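Glutamine synthetase (Streptomyces coelicolor, PDB 4BAX) belongs to the glutamine synthetase family, pairing a beta-Grasp domain with a larger catalytic domain in an assembly of ten chains. Local coordinates at residues H158-I172 and F183-Q196. Sequence-based numbering, arbitrary orientation.
Sequences HLENCLKAGLGISGI and FQVGPLAPLEVSDQ
Phe183 lies with one ring face under the imidazole of His158, whose CE1 sits 3.7 Å from Phe183 CD2, toward the rim of the phenyl ring. The two ring planes meet at 59°, an oblique aromatic pair. The chi1 of Phe183, 68°, holds the ring between its own backbone N and carbonyl carbon, and its CB packs on Ile172 CG2 at 3.5 Å. Ile169 CD1 approaches the same ring obliquely and reaches Val185 CG2 at 4.0 Å, so Ile169, Ile172, Phe183 and Val185 share one face of the hairpin, and His158 meets Phe183 from the helix.

Strands 169-172 and 183-186 run antiparallel (166°). Gly168 O accepts from Gly186 N at 2.9 Å, Gln184 O accepts from Ser170 N at 2.8 Å, and Gln184 N donates to Gly171 O. On the other side of the sheet, Gln184 bends back at chi2 and lays its amide close to Gly171, with OE1 near its CA; a modelled water, placed rather close to OE1, bridges it to Ser170 OG, while NE2 bonds to Glu182. Beyond the strands, the extended side chain of Gln196 slides past Leu167 and offers OE1 to Gly168 N, a hydrogen bond modelled very short, its exact length doubtful, that connects helix 190-210 with the inverse gamma turn centred on Gly168.

A Schellman motif at Gly166 follows helix 152-164 and leads the chain toward strand 169-174. His158 NE2 bonds to Ala200 O of helix 190-210, strand 110-121 flanks Phe183 and Val185, and Ile172 pairs with a strand of a second subunit, continuing the sheet across the interface.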
# COMPACT_ATOMS: atom_id res chain seq x y z
N HIS A 158 7.83 -4.48 31.27
CA HIS A 158 9.15 -4.50 31.88
C HIS A 158 9.13 -4.29 33.41
O HIS A 158 9.82 -5.00 34.16
CB HIS A 158 10.02 -3.46 31.21
CG HIS A 158 11.33 -3.24 31.90
ND1 HIS A 158 11.61 -2.11 32.63
CD2 HIS A 158 12.44 -4.02 31.96
CE1 HIS A 158 12.84 -2.19 33.10
NE2 HIS A 158 13.36 -3.34 32.71
N LEU A 159 8.31 -3.35 33.87
CA LEU A 159 8.23 -3.11 35.31
C LEU A 159 7.68 -4.34 36.04
O LEU A 159 8.24 -4.76 37.07
CB LEU A 159 7.41 -1.86 35.62
CG LEU A 159 7.01 -1.64 37.07
CD1 LEU A 159 8.23 -1.25 37.91
CD2 LEU A 159 5.94 -0.58 37.16
N GLU A 160 6.61 -4.92 35.51
CA GLU A 160 6.03 -6.13 36.08
C GLU A 160 7.05 -7.28 36.02
O GLU A 160 7.22 -8.03 36.97
CB GLU A 160 4.73 -6.51 35.38
CG GLU A 160 4.00 -7.74 35.95
CD GLU A 160 3.52 -7.54 37.41
OE1 GLU A 160 3.73 -6.45 37.99
OE2 GLU A 160 2.93 -8.48 37.99
N ASN A 161 7.80 -7.34 34.92
CA ASN A 161 8.83 -8.35 34.78
C ASN A 161 9.96 -8.19 35.80
O ASN A 161 10.42 -9.19 36.37
CB ASN A 161 9.39 -8.32 33.35
CG ASN A 161 8.51 -9.10 32.38
OD1 ASN A 161 7.69 -9.92 32.80
ND2 ASN A 161 8.67 -8.84 31.08
N CYS A 162 10.39 -6.95 36.06
CA CYS A 162 11.45 -6.67 37.04
C CYS A 162 11.00 -7.08 38.47
O CYS A 162 11.78 -7.65 39.26
CB CYS A 162 11.84 -5.19 37.00
SG CYS A 162 12.86 -4.72 35.52
N LEU A 163 9.75 -6.76 38.80
CA LEU A 163 9.20 -7.10 40.13
C LEU A 163 9.02 -8.61 40.34
O LEU A 163 9.35 -9.14 41.41
CB LEU A 163 7.89 -6.34 40.37
CG LEU A 163 8.08 -4.81 40.41
CD1 LEU A 163 6.77 -4.03 40.46
CD2 LEU A 163 8.94 -4.43 41.60
N LYS A 164 8.55 -9.30 39.31
CA LYS A 164 8.42 -10.75 39.36
C LYS A 164 9.79 -11.39 39.53
O LYS A 164 9.93 -12.41 40.21
CB LYS A 164 7.75 -11.26 38.09
CG LYS A 164 6.32 -11.73 38.29
CD LYS A 164 5.42 -11.14 37.22
CE LYS A 164 5.70 -11.74 35.85
NZ LYS A 164 4.43 -12.28 35.27
N ALA A 165 10.80 -10.77 38.93
CA ALA A 165 12.20 -11.17 39.11
C ALA A 165 12.76 -10.81 40.50
O ALA A 165 13.82 -11.30 40.90
CB ALA A 165 13.06 -10.56 38.03
N GLY A 166 12.05 -9.94 41.23
CA GLY A 166 12.48 -9.55 42.56
C GLY A 166 13.43 -8.37 42.68
O GLY A 166 13.97 -8.09 43.76
N LEU A 167 13.60 -7.63 41.60
CA LEU A 167 14.53 -6.51 41.61
C LEU A 167 14.03 -5.31 42.40
O LEU A 167 12.81 -5.10 42.53
CB LEU A 167 14.86 -6.10 40.19
CG LEU A 167 15.26 -7.24 39.27
CD1 LEU A 167 15.65 -6.62 37.89
CD2 LEU A 167 16.41 -8.02 39.91
N GLY A 168 14.95 -4.55 42.98
CA GLY A 168 14.56 -3.42 43.82
C GLY A 168 14.27 -2.19 42.98
O GLY A 168 15.11 -1.29 42.83
N ILE A 169 13.07 -2.17 42.41
CA ILE A 169 12.66 -1.04 41.61
C ILE A 169 11.83 -0.15 42.51
O ILE A 169 10.89 -0.63 43.15
CB ILE A 169 11.78 -1.50 40.44
CG1 ILE A 169 12.48 -2.62 39.66
CG2 ILE A 169 11.44 -0.32 39.54
CD1 ILE A 169 13.76 -2.17 39.00
N SER A 170 12.16 1.14 42.56
CA SER A 170 11.41 2.04 43.45
C SER A 170 10.36 2.82 42.71
O SER A 170 9.36 3.25 43.32
CB SER A 170 12.34 3.00 44.20
OG SER A 170 13.34 3.52 43.34
N GLY A 171 10.58 3.00 41.40
CA GLY A 171 9.64 3.74 40.57
C GLY A 171 9.99 3.72 39.10
O GLY A 171 11.08 3.28 38.70
N ILE A 172 9.03 4.17 38.29
CA ILE A 172 9.25 4.42 36.88
C ILE A 172 8.50 5.70 36.53
O ILE A 172 7.52 6.06 37.20
CB ILE A 172 8.73 3.25 35.97
CG1 ILE A 172 7.24 3.01 36.20
CG2 ILE A 172 9.48 1.95 36.24
CD1 ILE A 172 6.51 2.59 34.95
N PHE A 183 13.47 4.23 34.98
CA PHE A 183 13.16 3.39 36.14
C PHE A 183 14.27 3.55 37.19
O PHE A 183 15.43 3.77 36.84
CB PHE A 183 12.90 1.92 35.75
CG PHE A 183 14.13 1.19 35.24
CD1 PHE A 183 15.03 0.60 36.11
CD2 PHE A 183 14.39 1.12 33.88
CE1 PHE A 183 16.17 -0.06 35.63
CE2 PHE A 183 15.52 0.46 33.40
CZ PHE A 183 16.40 -0.14 34.29
N GLN A 184 13.91 3.46 38.46
CA GLN A 184 14.87 3.71 39.53
C GLN A 184 15.17 2.41 40.28
O GLN A 184 14.25 1.74 40.76
CB GLN A 184 14.32 4.77 40.49
CG GLN A 184 14.04 6.12 39.82
CD GLN A 184 12.54 6.40 39.75
OE1 GLN A 184 11.80 6.01 40.65
NE2 GLN A 184 12.10 7.09 38.69
N VAL A 185 16.46 2.08 40.39
CA VAL A 185 16.88 0.90 41.11
C VAL A 185 17.58 1.30 42.40
O VAL A 185 18.54 2.09 42.39
CB VAL A 185 17.83 0.03 40.28
CG1 VAL A 185 18.07 -1.30 41.00
CG2 VAL A 185 17.27 -0.21 38.92
N GLY A 186 17.14 0.71 43.51
CA GLY A 186 17.74 0.98 44.80
C GLY A 186 16.67 1.29 45.84
O GLY A 186 15.48 1.24 45.56
N PRO A 187 17.10 1.66 47.05
CA PRO A 187 18.51 1.76 47.44
C PRO A 187 19.12 0.38 47.75
O PRO A 187 18.46 -0.45 48.38
CB PRO A 187 18.47 2.65 48.69
CG PRO A 187 17.01 2.56 49.21
CD PRO A 187 16.18 1.81 48.20
N LEU A 188 20.36 0.16 47.30
CA LEU A 188 21.01 -1.15 47.42
C LEU A 188 22.51 -1.00 47.58
O LEU A 188 23.07 0.06 47.32
CB LEU A 188 20.70 -2.02 46.19
CG LEU A 188 19.27 -2.56 46.10
CD1 LEU A 188 18.91 -3.01 44.67
CD2 LEU A 188 19.12 -3.70 47.12
N ALA A 189 23.15 -2.08 48.02
CA ALA A 189 24.60 -2.17 48.14
C ALA A 189 25.22 -2.22 46.72
O ALA A 189 24.56 -2.67 45.78
CB ALA A 189 24.97 -3.42 48.93
N PRO A 190 26.50 -1.81 46.58
CA PRO A 190 27.09 -1.58 45.24
C PRO A 190 27.03 -2.80 44.31
O PRO A 190 26.61 -2.68 43.16
CB PRO A 190 28.55 -1.23 45.56
CG PRO A 190 28.53 -0.69 46.95
CD PRO A 190 27.39 -1.38 47.67
N LEU A 191 27.40 -3.97 44.82
CA LEU A 191 27.32 -5.17 44.00
C LEU A 191 25.89 -5.55 43.67
O LEU A 191 25.58 -5.91 42.53
CB LEU A 191 28.08 -6.34 44.65
CG LEU A 191 29.61 -6.20 44.63
CD1 LEU A 191 30.27 -7.08 45.69
CD2 LEU A 191 30.15 -6.53 43.24
N GLU A 192 25.02 -5.45 44.67
CA GLU A 192 23.63 -5.81 44.47
C GLU A 192 22.92 -4.85 43.48
O GLU A 192 22.16 -5.28 42.60
CB GLU A 192 22.88 -5.92 45.81
CG GLU A 192 21.52 -6.61 45.73
CD GLU A 192 21.57 -8.12 45.45
OE1 GLU A 192 22.69 -8.69 45.33
OE2 GLU A 192 20.49 -8.74 45.30
N VAL A 193 23.19 -3.56 43.61
CA VAL A 193 22.58 -2.59 42.71
C VAL A 193 23.03 -2.73 41.26
O VAL A 193 22.23 -2.60 40.33
CB VAL A 193 22.78 -1.13 43.21
CG1 VAL A 193 24.16 -0.57 42.84
CG2 VAL A 193 21.64 -0.24 42.71
N SER A 194 24.31 -3.06 41.09
CA SER A 194 24.93 -3.21 39.79
C SER A 194 24.44 -4.45 39.08
O SER A 194 24.14 -4.41 37.88
CB SER A 194 26.46 -3.26 39.94
OG SER A 194 27.04 -2.01 40.26
N ASP A 195 24.34 -5.53 39.84
CA ASP A 195 23.86 -6.80 39.33
C ASP A 195 22.41 -6.67 38.89
O ASP A 195 22.06 -7.14 37.79
CB ASP A 195 23.99 -7.90 40.39
CG ASP A 195 25.44 -8.34 40.60
OD1 ASP A 195 26.28 -8.09 39.70
OD2 ASP A 195 25.75 -8.93 41.66
N GLN A 196 21.57 -6.03 39.71
CA GLN A 196 20.14 -5.92 39.40
C GLN A 196 19.88 -5.04 38.17
O GLN A 196 19.06 -5.39 37.31
CB GLN A 196 19.34 -5.41 40.62
CG GLN A 196 19.33 -6.33 41.85
CD GLN A 196 18.20 -6.03 42.85
OE1 GLN A 196 17.30 -5.24 42.57
NE2 GLN A 196 18.23 -6.70 44.01
O HOH W 1 12.06 6.16 43.17